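Local coordinates for structural polyprotein, VP1 (Israeli acute paralysis virus, PDB 5CDD), which probably serves as a structural component of the virus capsid, one of the polyprotein-derived shell proteins that assemble into the pentamers of the virion, at residues A[109-114]-A[169-174]; A[94-99]-A[139-144]; A[84-89]-A[192-197]; A[41-46]-A[186-191]; A[62-67]-A[116-121]. One frame throughout, in Å; residues are numbered along the deposited sequence.

Contact 1: residues A[109-114]-A[169-174]; sequences YIRSFL and MYFSNT
Arg-111 N donates to Phe-171 O at 2.8 Å, and Phe-113 and Met-169 bond both ways, Phe-113 N reaching Met-169 O at 2.9 Å and Met-169 N returning to Phe-113 O. These bonds join two antiparallel strands of one sheet of the jelly-roll capsid domain. Where the pairing ends, Asn-173 OD1 accepts from Tyr-109 N at 3.2 Å, the donor standing above the amide plane, while Asn-173 ND2 bonds to Thr-107 O. CG of Asn-173 lies between the backbone N and the carbonyl carbon (chi1 63°) and rests over one face of the Tyr-109 ring, the amide tilted 33° to it. Phe-171 turns its edge to Tyr-109 OH and Arg-111 CB, and its CB meets the edge of the Phe-113 ring; Leu-300 of a neighbouring capsid-protein chain packs on both phenylalanines. Ile-110, Ser-112, Tyr-170 and Ser-172 share the other face; Ile-110 and Ser-112 pack on His-141, the Tyr-170 ring meets Phe-96, and Ile-110 CG2 lies 3.3 Å from Tyr-170 CZ.

Contact 2: residues A[94-99]-A[139-144]; sequences YKFFNT and PVHEVE
Lys-95 and Glu-142 slant across one another on one face of the strand pair, and Lys-95 NZ, turned by the bend at chi4 (-52°), forms a salt bridge of 2.6 Å with Glu-142 OE2 through the anti lone pair of that oxygen. The same NZ pairs with Asp-27 of a neighbouring capsid-protein chain. Beside it Phe-97 and Val-140 point the same way: Val-140 CG1 stands over the ring, 4.3 Å from the centroid of Phe-97 in a CH-pi contact, and CG2 touches Phe-97 CD2 at 3.5 Å. On the other face Phe-96 and His-141 also run side by side, their rings inclined at 65° and their centroids 6.0 Å apart. Val-143 CG1 meets the Phe-96 ring at its edge, and Tyr-170 packs against that ring. Paired backbone bonds link Tyr-94 with Val-143 and Phe-96 with His-141; Asn-98 N adds a bond to Pro-139 O. The Phe-96 face packs on the opposing sheet, as in the beta sandwich of a viral jelly roll.

Contact 3: residues A[84-89]-A[192-197]; sequences LYRFYR and WMIGPP
Ile-194 and Arg-86 meet through two turned side chains: Ile-194 CG1 lies between the backbone N and the carbonyl carbon (chi1 53°), and Arg-86, its CG anti to the backbone N (chi1 -176°), bends at chi2 and chi3. Ile-194 CD1 stands over the centre of the guanidinium, 3.6 Å from Arg-86 CZ, the two side chains crossing at about a right angle. Ile-194 N donates a nearly straight bond of 2.7 Å to Leu-84 O. At one end Leu-84 CD2 touches Pro-196 CB; at the other Phe-87 lies alongside Trp-192, with CE2 of Phe-87 3.6 Å from CE3 of Trp-192; between them Tyr-85 CE1 packs on Met-193 CB at 3.7 Å. Arg-86 and Phe-87 both face Gly-191, a classic beta bulge. Arg-86 NH1 bonds to Arg-106 O of one neighbouring capsid-protein chain, and Tyr-85 OH to Glu-53 O of another. One backbone bond and apolar packing thus hold the segments together, while several polar ends bond to neighbouring chains.

Contact 4: residues A[41-46]-A[186-191]; sequences TLLRTF and DDFTFG
Leu-43 and Arg-44 come at the end of a 3-10 turn, closed by Arg-44 N to Thr-41 O, and face residues 186-190, the approach to strand 189-191 of the jelly-roll domain and its start. The backbones stay well apart, with Leu-43 CA 7.2 Å from Phe-188 CA, and side chains bridge the gap. Arg-44, its CG anti to the carbonyl carbon (chi1 -62°) and its chain bent at chi2, grips a single backbone oxygen end-on: NH1 at 3.1 Å and NH2 at 2.9 Å both donate to Phe-188 O, which lies at the edge of the guanidinium, near its plane. The two nitrogens approach from opposite faces of the carbonyl plane. NH1 also makes a weak bond to Leu-43 O. Arg-44 NE forms a long salt bridge to Asp-186 OD1, an oxygen whose position is doubtful. Leu-43 CD1 touches both rings, Phe-188 CD2 at 3.8 Å and Phe-190, while CD2 meets Phe-190 CE2 at 3.7 Å. Phe-188 CE2 in turn lies above one face of the Phe-190 ring, offset toward its rim.

Contact 5: residues A[62-67]-A[116-121]; sequences PITDLT and PRNYSA
Pro-62 and Thr-64 rest against the loop that follows strand 110-116, a loose, mainly van der Waals contact where a short edge strand gives way to helix 64-73 at one end of the four-stranded sheet. The loop begins with a type II beta turn, Pro-116 to Tyr-119, closed by Tyr-119 N to Pro-116 O at 3.1 Å; Asn-118 takes the positive phi (73°) that this turn requires at its third position. Thr-64 lays CG2, anti to its carbonyl carbon, against the turn, where the methyl lies 4.0 Å from Arg-117 NH1 and 4.1 Å from Asn-118 N. Pro-62 meets the outgoing chain with its ring: CG is 3.9 Å from Ala-121 N and 4.0 Å from Tyr-119 O, and CD faces Ala-121 CB at 4.2 Å. On the turn itself, Pro-116 CB sits over the centre of the Tyr-119 ring. The polar ends have partners elsewhere in the chain: Arg-117 NE a salt bridge to Asp-165 and Asn-118 ND2 a bond to Asp-161 O, both preceding strand 166-172. The arrangement is that of a loop joining jelly-roll strands, here a type II turn laid beside the start of a helix.

In the fold
From the N terminus, 41-46 opens contact 4, which closes at 186-191 and encloses contacts 1, 2 and 5 whole. Next 62-67 opens contact 5, 84-89 contact 3, 94-99 contact 2 and 109-114 contact 1. Contact 5 closes first, at 116-121, and so crosses contacts 1, 2 and 3; it joins the start of helix 64-73 to the loop after strand 110-116 and touches contact 2 through Ile-63 and Tyr-94. Contact 2 closes at 139-144 and contact 1 at 169-174, crossing each other; both lie within contact 3, which closes last, at 192-197, and crosses contact 4. Contacts 1 and 2 touch where the two sheets face each other. Contacts 3 and 4 join through strands 87-98 and 189-191.

Contact 1: residues A[109-114]-A[169-174]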
# COMPACT_ATOMS: atom_id res chain seq x y z
N TYR A 109 4.14 38.69 22.47
CA TYR A 109 4.60 37.85 21.37
C TYR A 109 6.12 37.83 21.35
O TYR A 109 6.77 38.77 21.82
CB TYR A 109 4.05 38.36 20.04
CG TYR A 109 4.60 39.69 19.57
CD1 TYR A 109 5.88 39.79 19.04
CD2 TYR A 109 3.83 40.85 19.66
CE1 TYR A 109 6.39 41.01 18.60
CE2 TYR A 109 4.33 42.08 19.23
CZ TYR A 109 5.61 42.15 18.70
OH TYR A 109 6.11 43.36 18.27
N ILE A 110 6.68 36.76 20.81
CA ILE A 110 8.13 36.60 20.74
C ILE A 110 8.59 36.50 19.29
O ILE A 110 8.08 35.69 18.52
CB ILE A 110 8.59 35.32 21.47
CG1 ILE A 110 8.03 35.30 22.90
CG2 ILE A 110 10.10 35.24 21.48
CD1 ILE A 110 8.54 36.41 23.79
N ARG A 111 9.57 37.33 18.92
CA ARG A 111 10.12 37.34 17.57
C ARG A 111 11.60 36.98 17.63
O ARG A 111 12.31 37.41 18.53
CB ARG A 111 9.98 38.73 16.94
CG ARG A 111 8.55 39.20 16.70
CD ARG A 111 7.98 38.63 15.42
NE ARG A 111 8.63 39.14 14.21
CZ ARG A 111 8.58 40.41 13.79
NH1 ARG A 111 7.91 41.32 14.49
NH2 ARG A 111 9.19 40.76 12.67
N SER A 112 12.06 36.18 16.67
CA SER A 112 13.47 35.80 16.62
C SER A 112 13.98 36.02 15.19
O SER A 112 13.30 35.68 14.22
CB SER A 112 13.66 34.34 17.04
OG SER A 112 12.88 33.46 16.26
N PHE A 113 15.17 36.59 15.08
CA PHE A 113 15.76 36.88 13.78
C PHE A 113 17.18 36.33 13.71
O PHE A 113 17.67 35.71 14.66
CB PHE A 113 15.84 38.39 13.56
CG PHE A 113 14.54 39.12 13.80
CD1 PHE A 113 13.63 39.30 12.76
CD2 PHE A 113 14.24 39.62 15.06
CE1 PHE A 113 12.43 39.97 12.98
CE2 PHE A 113 13.05 40.29 15.29
CZ PHE A 113 12.14 40.47 14.25
N LEU A 114 17.83 36.56 12.57
CA LEU A 114 19.20 36.14 12.37
C LEU A 114 20.06 37.39 12.49
O LEU A 114 19.56 38.51 12.37
CB LEU A 114 19.40 35.54 10.98
CG LEU A 114 18.96 34.10 10.70
CD1 LEU A 114 19.25 33.76 9.25
CD2 LEU A 114 19.68 33.14 11.63
N MET A 169 18.92 36.42 17.21
CA MET A 169 18.59 37.67 17.86
C MET A 169 17.18 37.54 18.42
O MET A 169 16.24 37.25 17.69
CB MET A 169 18.66 38.84 16.87
CG MET A 169 18.35 40.17 17.52
SD MET A 169 18.74 41.56 16.46
CE MET A 169 17.29 41.61 15.40
N TYR A 170 17.05 37.78 19.72
CA TYR A 170 15.77 37.65 20.41
C TYR A 170 15.03 38.98 20.55
O TYR A 170 15.64 40.04 20.62
CB TYR A 170 16.03 37.07 21.79
CG TYR A 170 14.84 36.39 22.42
CD1 TYR A 170 14.36 35.19 21.91
CD2 TYR A 170 14.20 36.95 23.53
CE1 TYR A 170 13.28 34.54 22.49
CE2 TYR A 170 13.12 36.31 24.12
CZ TYR A 170 12.66 35.11 23.60
OH TYR A 170 11.59 34.47 24.18
N PHE A 171 13.70 38.91 20.60
CA PHE A 171 12.89 40.11 20.74
C PHE A 171 11.48 39.82 21.26
O PHE A 171 10.88 38.81 20.92
CB PHE A 171 12.77 40.85 19.41
CG PHE A 171 11.93 42.10 19.49
CD1 PHE A 171 12.47 43.28 19.99
CD2 PHE A 171 10.59 42.07 19.14
CE1 PHE A 171 11.68 44.42 20.14
CE2 PHE A 171 9.79 43.20 19.28
CZ PHE A 171 10.33 44.38 19.79
N SER A 172 10.97 40.73 22.08
CA SER A 172 9.62 40.60 22.63
C SER A 172 9.09 42.01 22.88
O SER A 172 9.86 42.91 23.21
CB SER A 172 9.64 39.80 23.93
OG SER A 172 8.32 39.61 24.45
N ASN A 173 7.78 42.19 22.74
CA ASN A 173 7.20 43.51 22.97
C ASN A 173 6.97 43.80 24.45
O ASN A 173 6.76 44.95 24.83
CB ASN A 173 5.89 43.66 22.19
CG ASN A 173 4.82 42.67 22.62
OD1 ASN A 173 5.13 41.65 23.22
ND2 ASN A 173 3.57 42.97 22.31
N THR A 174 7.04 42.77 25.29
CA THR A 174 6.83 42.93 26.72
C THR A 174 8.06 42.43 27.44
O THR A 174 8.89 41.73 26.85
CB THR A 174 5.63 42.10 27.18
OG1 THR A 174 5.94 40.70 27.09
CG2 THR A 174 4.42 42.41 26.30

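Contact 2: residues A[94-99]-A[139-144]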
# COMPACT_ATOMS: atom_id res chain seq x y z
N TYR A 94 17.39 26.54 19.75
CA TYR A 94 17.06 27.12 21.04
C TYR A 94 15.58 26.97 21.36
O TYR A 94 14.74 26.99 20.46
CB TYR A 94 17.41 28.62 21.08
CG TYR A 94 18.86 28.95 20.83
CD1 TYR A 94 19.35 29.10 19.53
CD2 TYR A 94 19.74 29.13 21.89
CE1 TYR A 94 20.69 29.42 19.30
CE2 TYR A 94 21.08 29.45 21.67
CZ TYR A 94 21.55 29.59 20.37
OH TYR A 94 22.87 29.91 20.15
N LYS A 95 15.27 26.82 22.64
CA LYS A 95 13.89 26.71 23.09
C LYS A 95 13.72 27.63 24.29
O LYS A 95 14.46 27.53 25.27
CB LYS A 95 13.54 25.27 23.49
CG LYS A 95 13.61 24.27 22.36
CD LYS A 95 12.87 22.99 22.71
CE LYS A 95 13.15 21.89 21.69
NZ LYS A 95 12.91 22.34 20.29
N PHE A 96 12.76 28.55 24.20
CA PHE A 96 12.52 29.48 25.29
C PHE A 96 11.17 29.18 25.94
O PHE A 96 10.12 29.40 25.34
CB PHE A 96 12.53 30.92 24.77
CG PHE A 96 13.76 31.27 23.99
CD1 PHE A 96 13.88 30.91 22.65
CD2 PHE A 96 14.82 31.95 24.60
CE1 PHE A 96 15.04 31.23 21.92
CE2 PHE A 96 15.97 32.27 23.89
CZ PHE A 96 16.08 31.90 22.54
N PHE A 97 11.22 28.65 27.16
CA PHE A 97 10.00 28.34 27.89
C PHE A 97 9.59 29.56 28.71
O PHE A 97 10.21 29.87 29.72
CB PHE A 97 10.21 27.14 28.82
CG PHE A 97 10.68 25.90 28.11
CD1 PHE A 97 12.01 25.78 27.70
CD2 PHE A 97 9.80 24.86 27.85
CE1 PHE A 97 12.45 24.62 27.04
CE2 PHE A 97 10.23 23.70 27.20
CZ PHE A 97 11.56 23.59 26.80
N ASN A 98 8.55 30.24 28.25
CA ASN A 98 8.05 31.43 28.92
C ASN A 98 7.64 31.18 30.37
O ASN A 98 7.00 30.18 30.67
CB ASN A 98 6.86 31.99 28.14
CG ASN A 98 6.19 33.14 28.85
OD1 ASN A 98 6.80 34.20 29.05
ND2 ASN A 98 4.94 32.95 29.25
N THR A 99 8.03 32.09 31.25
CA THR A 99 7.68 32.00 32.67
C THR A 99 7.18 33.36 33.13
O THR A 99 7.04 33.62 34.32
CB THR A 99 8.89 31.59 33.54
OG1 THR A 99 9.89 32.62 33.50
CG2 THR A 99 9.49 30.29 33.03
N PRO A 139 3.66 28.57 25.04
CA PRO A 139 4.72 28.89 26.01
C PRO A 139 6.14 28.64 25.53
O PRO A 139 7.09 29.23 26.05
CB PRO A 139 4.37 28.01 27.20
CG PRO A 139 2.89 27.85 27.10
CD PRO A 139 2.71 27.62 25.63
N VAL A 140 6.30 27.77 24.54
CA VAL A 140 7.62 27.42 24.03
C VAL A 140 7.94 27.98 22.65
O VAL A 140 7.24 27.71 21.67
CB VAL A 140 7.81 25.89 23.99
CG1 VAL A 140 9.26 25.55 23.67
CG2 VAL A 140 7.39 25.28 25.31
N HIS A 141 9.01 28.76 22.57
CA HIS A 141 9.46 29.36 21.32
C HIS A 141 10.67 28.57 20.83
O HIS A 141 11.77 28.72 21.35
CB HIS A 141 9.82 30.83 21.55
CG HIS A 141 10.12 31.60 20.30
ND1 HIS A 141 11.36 31.59 19.69
CD2 HIS A 141 9.34 32.42 19.55
CE1 HIS A 141 11.33 32.37 18.62
NE2 HIS A 141 10.12 32.88 18.51
N GLU A 142 10.44 27.73 19.83
CA GLU A 142 11.49 26.89 19.26
C GLU A 142 11.97 27.42 17.91
O GLU A 142 11.18 27.56 16.98
CB GLU A 142 10.96 25.46 19.11
CG GLU A 142 10.66 24.78 20.44
CD GLU A 142 9.79 23.55 20.29
OE1 GLU A 142 8.55 23.70 20.20
OE2 GLU A 142 10.33 22.42 20.25
N VAL A 143 13.26 27.69 17.81
CA VAL A 143 13.83 28.23 16.58
C VAL A 143 15.21 27.63 16.28
O VAL A 143 15.95 27.27 17.19
CB VAL A 143 13.93 29.77 16.66
CG1 VAL A 143 14.85 30.18 17.79
CG2 VAL A 143 14.41 30.34 15.34
N GLU A 144 15.56 27.54 15.00
CA GLU A 144 16.84 26.99 14.59
C GLU A 144 17.65 27.97 13.75
O GLU A 144 17.10 28.66 12.88
CB GLU A 144 16.63 25.71 13.78
CG GLU A 144 17.91 24.99 13.43
CD GLU A 144 17.69 23.86 12.45
OE1 GLU A 144 16.72 23.10 12.63
OE2 GLU A 144 18.49 23.74 11.49

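Contact 3: residues A[84-89]-A[192-197]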
# COMPACT_ATOMS: atom_id res chain seq x y z
N LEU A 84 36.65 20.11 25.00
CA LEU A 84 37.48 18.99 24.56
C LEU A 84 37.92 19.13 23.10
O LEU A 84 38.73 18.34 22.62
CB LEU A 84 36.72 17.67 24.72
CG LEU A 84 36.34 17.20 26.12
CD1 LEU A 84 35.52 15.92 26.02
CD2 LEU A 84 37.59 16.96 26.94
N TYR A 85 37.39 20.14 22.41
CA TYR A 85 37.72 20.36 21.01
C TYR A 85 38.11 21.81 20.74
O TYR A 85 38.00 22.66 21.62
CB TYR A 85 36.51 19.98 20.15
CG TYR A 85 36.04 18.57 20.40
CD1 TYR A 85 36.65 17.49 19.76
CD2 TYR A 85 35.02 18.30 21.31
CE1 TYR A 85 36.26 16.18 20.03
CE2 TYR A 85 34.62 16.99 21.59
CZ TYR A 85 35.24 15.94 20.94
OH TYR A 85 34.87 14.64 21.22
N ARG A 86 38.57 22.09 19.52
CA ARG A 86 38.99 23.44 19.16
C ARG A 86 38.08 24.13 18.15
O ARG A 86 38.01 25.35 18.11
CB ARG A 86 40.42 23.42 18.61
CG ARG A 86 40.97 24.81 18.30
CD ARG A 86 41.14 25.63 19.57
NE ARG A 86 42.22 25.13 20.41
CZ ARG A 86 42.35 25.38 21.70
NH1 ARG A 86 41.45 26.13 22.33
NH2 ARG A 86 43.38 24.88 22.38
N PHE A 87 37.39 23.34 17.33
CA PHE A 87 36.51 23.90 16.30
C PHE A 87 35.09 23.37 16.40
O PHE A 87 34.85 22.31 16.97
CB PHE A 87 37.05 23.57 14.91
CG PHE A 87 38.41 24.13 14.63
CD1 PHE A 87 38.57 25.46 14.27
CD2 PHE A 87 39.54 23.32 14.73
CE1 PHE A 87 39.83 25.98 14.00
CE2 PHE A 87 40.81 23.83 14.47
CZ PHE A 87 40.96 25.17 14.11
N TYR A 88 34.14 24.12 15.83
CA TYR A 88 32.74 23.71 15.80
C TYR A 88 32.24 23.90 14.38
O TYR A 88 32.90 24.55 13.56
CB TYR A 88 31.90 24.51 16.81
CG TYR A 88 31.57 25.94 16.41
CD1 TYR A 88 30.61 26.21 15.44
CD2 TYR A 88 32.20 27.01 17.03
CE1 TYR A 88 30.27 27.52 15.10
CE2 TYR A 88 31.87 28.33 16.71
CZ TYR A 88 30.91 28.57 15.75
OH TYR A 88 30.58 29.87 15.43
N ARG A 89 31.07 23.35 14.08
CA ARG A 89 30.53 23.45 12.74
C ARG A 89 29.07 23.00 12.71
O ARG A 89 28.72 21.98 13.30
CB ARG A 89 31.37 22.58 11.81
CG ARG A 89 30.88 22.47 10.39
CD ARG A 89 30.16 21.16 10.16
NE ARG A 89 30.06 20.90 8.73
CZ ARG A 89 29.46 19.84 8.20
NH1 ARG A 89 28.90 18.93 8.99
NH2 ARG A 89 29.43 19.68 6.89
N TRP A 192 38.51 18.25 16.00
CA TRP A 192 39.90 18.45 16.42
C TRP A 192 40.20 18.37 17.91
O TRP A 192 40.72 19.31 18.51
CB TRP A 192 40.43 19.79 15.90
CG TRP A 192 41.87 19.73 15.49
CD1 TRP A 192 42.93 19.30 16.25
CD2 TRP A 192 42.41 20.12 14.23
NE1 TRP A 192 44.10 19.40 15.52
CE2 TRP A 192 43.81 19.90 14.28
CE3 TRP A 192 41.86 20.64 13.05
CZ2 TRP A 192 44.66 20.18 13.21
CZ3 TRP A 192 42.70 20.91 11.98
CH2 TRP A 192 44.09 20.68 12.07
N MET A 193 39.86 17.23 18.50
CA MET A 193 40.07 16.98 19.91
C MET A 193 41.38 17.44 20.53
O MET A 193 42.45 17.23 19.97
CB MET A 193 39.86 15.50 20.21
CG MET A 193 39.93 15.14 21.68
SD MET A 193 39.91 13.36 21.88
CE MET A 193 38.17 13.06 21.85
N ILE A 194 41.28 18.06 21.70
CA ILE A 194 42.45 18.55 22.42
C ILE A 194 42.39 18.08 23.87
O ILE A 194 41.61 17.20 24.21
CB ILE A 194 42.51 20.09 22.38
CG1 ILE A 194 41.19 20.69 22.88
CG2 ILE A 194 42.81 20.56 20.97
CD1 ILE A 194 41.16 22.20 22.88
N GLY A 195 43.23 18.66 24.73
CA GLY A 195 43.24 18.28 26.13
C GLY A 195 42.14 18.97 26.91
O GLY A 195 41.81 20.12 26.65
N PRO A 196 41.55 18.28 27.90
CA PRO A 196 40.47 18.86 28.71
C PRO A 196 40.97 19.87 29.74
O PRO A 196 42.13 19.82 30.15
CB PRO A 196 39.86 17.64 29.38
CG PRO A 196 41.07 16.80 29.64
CD PRO A 196 41.83 16.90 28.33
N PRO A 197 40.10 20.80 30.16
CA PRO A 197 40.50 21.80 31.15
C PRO A 197 40.36 21.17 32.54
O PRO A 197 40.30 19.94 32.66
CB PRO A 197 39.50 22.92 30.91
CG PRO A 197 38.26 22.17 30.58
CD PRO A 197 38.76 21.10 29.63

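Contact 4: residues A[41-46]-A[186-191]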
# COMPACT_ATOMS: atom_id res chain seq x y z
N THR A 41 25.62 12.74 20.09
CA THR A 41 24.20 12.58 20.32
C THR A 41 23.74 13.52 21.43
O THR A 41 22.56 13.85 21.52
CB THR A 41 23.84 11.13 20.72
OG1 THR A 41 24.45 10.82 21.98
CG2 THR A 41 24.33 10.15 19.66
N LEU A 42 24.67 13.95 22.27
CA LEU A 42 24.34 14.85 23.36
C LEU A 42 24.28 16.28 22.87
O LEU A 42 24.00 17.20 23.63
CB LEU A 42 25.36 14.71 24.50
CG LEU A 42 25.46 13.30 25.08
CD1 LEU A 42 26.52 13.28 26.17
CD2 LEU A 42 24.12 12.86 25.65
N LEU A 43 24.56 16.46 21.58
CA LEU A 43 24.52 17.77 20.96
C LEU A 43 23.18 17.88 20.22
O LEU A 43 22.93 18.84 19.49
CB LEU A 43 25.68 17.96 19.98
CG LEU A 43 27.09 17.99 20.57
CD1 LEU A 43 28.10 18.20 19.45
CD2 LEU A 43 27.20 19.10 21.59
N ARG A 44 22.34 16.87 20.42
CA ARG A 44 21.02 16.81 19.81
C ARG A 44 20.00 16.93 20.94
O ARG A 44 18.91 17.47 20.77
CB ARG A 44 20.83 15.49 19.06
CG ARG A 44 21.80 15.29 17.91
CD ARG A 44 21.54 16.28 16.79
NE ARG A 44 22.55 16.19 15.74
CZ ARG A 44 23.78 16.70 15.83
NH1 ARG A 44 24.14 17.35 16.92
NH2 ARG A 44 24.64 16.55 14.83
N THR A 45 20.37 16.40 22.10
CA THR A 45 19.52 16.46 23.29
C THR A 45 19.55 17.89 23.82
O THR A 45 20.61 18.51 23.87
CB THR A 45 20.05 15.53 24.40
OG1 THR A 45 21.39 15.90 24.72
CG2 THR A 45 20.02 14.09 23.96
N PHE A 46 18.39 18.40 24.23
CA PHE A 46 18.32 19.75 24.76
C PHE A 46 18.58 19.77 26.26
O PHE A 46 18.18 18.85 26.98
CB PHE A 46 16.96 20.38 24.48
CG PHE A 46 16.79 20.85 23.07
CD1 PHE A 46 16.62 19.94 22.03
CD2 PHE A 46 16.81 22.21 22.77
CE1 PHE A 46 16.47 20.38 20.71
CE2 PHE A 46 16.66 22.66 21.46
CZ PHE A 46 16.49 21.74 20.43
N ASP A 186 20.74 19.36 13.41
CA ASP A 186 21.14 18.02 13.00
C ASP A 186 22.50 17.95 12.29
O ASP A 186 22.92 16.88 11.85
CB ASP A 186 20.03 17.40 12.14
CG ASP A 186 19.91 15.89 12.34
OD1 ASP A 186 19.93 15.44 13.51
OD2 ASP A 186 19.78 15.17 11.33
N ASP A 187 23.19 19.09 12.18
CA ASP A 187 24.49 19.13 11.52
C ASP A 187 25.61 19.59 12.46
O ASP A 187 26.79 19.47 12.12
CB ASP A 187 24.46 20.07 10.31
CG ASP A 187 23.60 19.54 9.17
OD1 ASP A 187 23.81 18.38 8.76
OD2 ASP A 187 22.73 20.30 8.69
N PHE A 188 25.24 20.11 13.62
CA PHE A 188 26.22 20.62 14.58
C PHE A 188 27.15 19.56 15.15
O PHE A 188 26.71 18.48 15.56
CB PHE A 188 25.51 21.32 15.74
CG PHE A 188 26.44 22.06 16.66
CD1 PHE A 188 26.92 23.32 16.31
CD2 PHE A 188 26.89 21.47 17.83
CE1 PHE A 188 27.83 23.98 17.12
CE2 PHE A 188 27.80 22.13 18.65
CZ PHE A 188 28.28 23.38 18.29
N THR A 189 28.44 19.88 15.20
CA THR A 189 29.45 18.98 15.73
C THR A 189 30.73 19.73 16.07
O THR A 189 30.96 20.84 15.58
CB THR A 189 29.79 17.86 14.71
OG1 THR A 189 30.70 16.93 15.31
CG2 THR A 189 30.44 18.45 13.48
N PHE A 190 31.55 19.12 16.92
CA PHE A 190 32.84 19.69 17.31
C PHE A 190 33.91 18.89 16.58
O PHE A 190 33.66 17.77 16.13
CB PHE A 190 33.06 19.57 18.81
CG PHE A 190 32.16 20.44 19.64
CD1 PHE A 190 32.09 21.80 19.41
CD2 PHE A 190 31.37 19.90 20.65
CE1 PHE A 190 31.25 22.62 20.17
CE2 PHE A 190 30.53 20.71 21.41
CZ PHE A 190 30.48 22.07 21.16
N GLY A 191 35.10 19.46 16.46
CA GLY A 191 36.17 18.78 15.77
C GLY A 191 37.55 19.13 16.27
O GLY A 191 37.75 20.19 16.87

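Contact 5: residues A[62-67]-A[116-121]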
# COMPACT_ATOMS: atom_id res chain seq x y z
N PRO A 62 20.75 39.99 21.18
CA PRO A 62 21.49 38.89 20.54
C PRO A 62 21.74 37.86 21.64
O PRO A 62 22.12 38.22 22.75
CB PRO A 62 22.78 39.56 20.08
CG PRO A 62 22.42 41.02 19.97
CD PRO A 62 21.55 41.22 21.17
N ILE A 63 21.53 36.58 21.33
CA ILE A 63 21.74 35.56 22.35
C ILE A 63 23.19 35.40 22.78
O ILE A 63 23.47 34.70 23.76
CB ILE A 63 21.18 34.18 21.92
CG1 ILE A 63 21.32 33.99 20.41
CG2 ILE A 63 19.74 34.05 22.37
CD1 ILE A 63 22.75 33.74 19.95
N THR A 64 24.11 36.05 22.08
CA THR A 64 25.51 35.97 22.44
C THR A 64 25.65 36.60 23.83
O THR A 64 26.56 36.27 24.59
CB THR A 64 26.41 36.73 21.45
OG1 THR A 64 25.91 38.06 21.26
CG2 THR A 64 26.46 36.01 20.11
N ASP A 65 24.74 37.51 24.15
CA ASP A 65 24.75 38.18 25.45
C ASP A 65 24.57 37.15 26.55
O ASP A 65 25.04 37.32 27.67
CB ASP A 65 23.63 39.22 25.54
CG ASP A 65 23.82 40.37 24.55
OD1 ASP A 65 24.95 40.54 24.05
OD2 ASP A 65 22.83 41.10 24.29
N LEU A 66 23.87 36.07 26.22
CA LEU A 66 23.62 34.98 27.15
C LEU A 66 24.60 33.85 26.86
O LEU A 66 25.16 33.24 27.77
CB LEU A 66 22.19 34.46 26.98
CG LEU A 66 21.84 33.15 27.69
CD1 LEU A 66 21.92 33.34 29.19
CD2 LEU A 66 20.45 32.70 27.28
N THR A 67 24.79 33.59 25.58
CA THR A 67 25.67 32.54 25.09
C THR A 67 27.14 32.67 25.50
O THR A 67 27.75 31.69 25.91
CB THR A 67 25.57 32.44 23.55
OG1 THR A 67 24.57 31.47 23.21
CG2 THR A 67 26.90 32.07 22.92
N PRO A 116 24.63 38.39 12.23
CA PRO A 116 26.03 37.97 12.23
C PRO A 116 26.54 37.81 13.66
O PRO A 116 26.33 38.67 14.51
CB PRO A 116 26.73 39.11 11.50
CG PRO A 116 25.68 39.54 10.50
CD PRO A 116 24.44 39.57 11.36
N ARG A 117 27.22 36.70 13.91
CA ARG A 117 27.75 36.42 15.23
C ARG A 117 28.61 37.56 15.74
O ARG A 117 29.48 38.07 15.04
CB ARG A 117 28.56 35.13 15.20
CG ARG A 117 29.03 34.66 16.57
CD ARG A 117 29.54 33.23 16.49
NE ARG A 117 28.47 32.31 16.13
CZ ARG A 117 27.41 32.07 16.89
NH1 ARG A 117 27.29 32.68 18.06
NH2 ARG A 117 26.47 31.22 16.49
N ASN A 118 28.33 37.98 16.98
CA ASN A 118 29.05 39.06 17.64
C ASN A 118 28.76 40.46 17.15
O ASN A 118 29.54 41.38 17.39
CB ASN A 118 30.55 38.79 17.61
CG ASN A 118 30.94 37.55 18.38
OD1 ASN A 118 30.59 37.39 19.55
ND2 ASN A 118 31.66 36.65 17.72
N TYR A 119 27.64 40.63 16.45
CA TYR A 119 27.22 41.94 15.98
C TYR A 119 26.31 42.47 17.08
O TYR A 119 25.80 41.69 17.89
CB TYR A 119 26.41 41.82 14.69
CG TYR A 119 27.18 42.06 13.41
CD1 TYR A 119 28.42 41.47 13.17
CD2 TYR A 119 26.63 42.85 12.39
CE1 TYR A 119 29.09 41.65 11.96
CE2 TYR A 119 27.29 43.04 11.18
CZ TYR A 119 28.52 42.43 10.97
OH TYR A 119 29.16 42.61 9.76
N SER A 120 26.12 43.78 17.13
CA SER A 120 25.23 44.35 18.15
C SER A 120 23.88 44.63 17.51
O SER A 120 23.80 44.96 16.33
CB SER A 120 25.83 45.62 18.74
OG SER A 120 26.10 46.58 17.74
N ALA A 121 22.82 44.49 18.29
CA ALA A 121 21.47 44.70 17.80
C ALA A 121 21.29 45.99 17.00
O ALA A 121 20.44 46.06 16.11
CB ALA A 121 20.49 44.68 18.96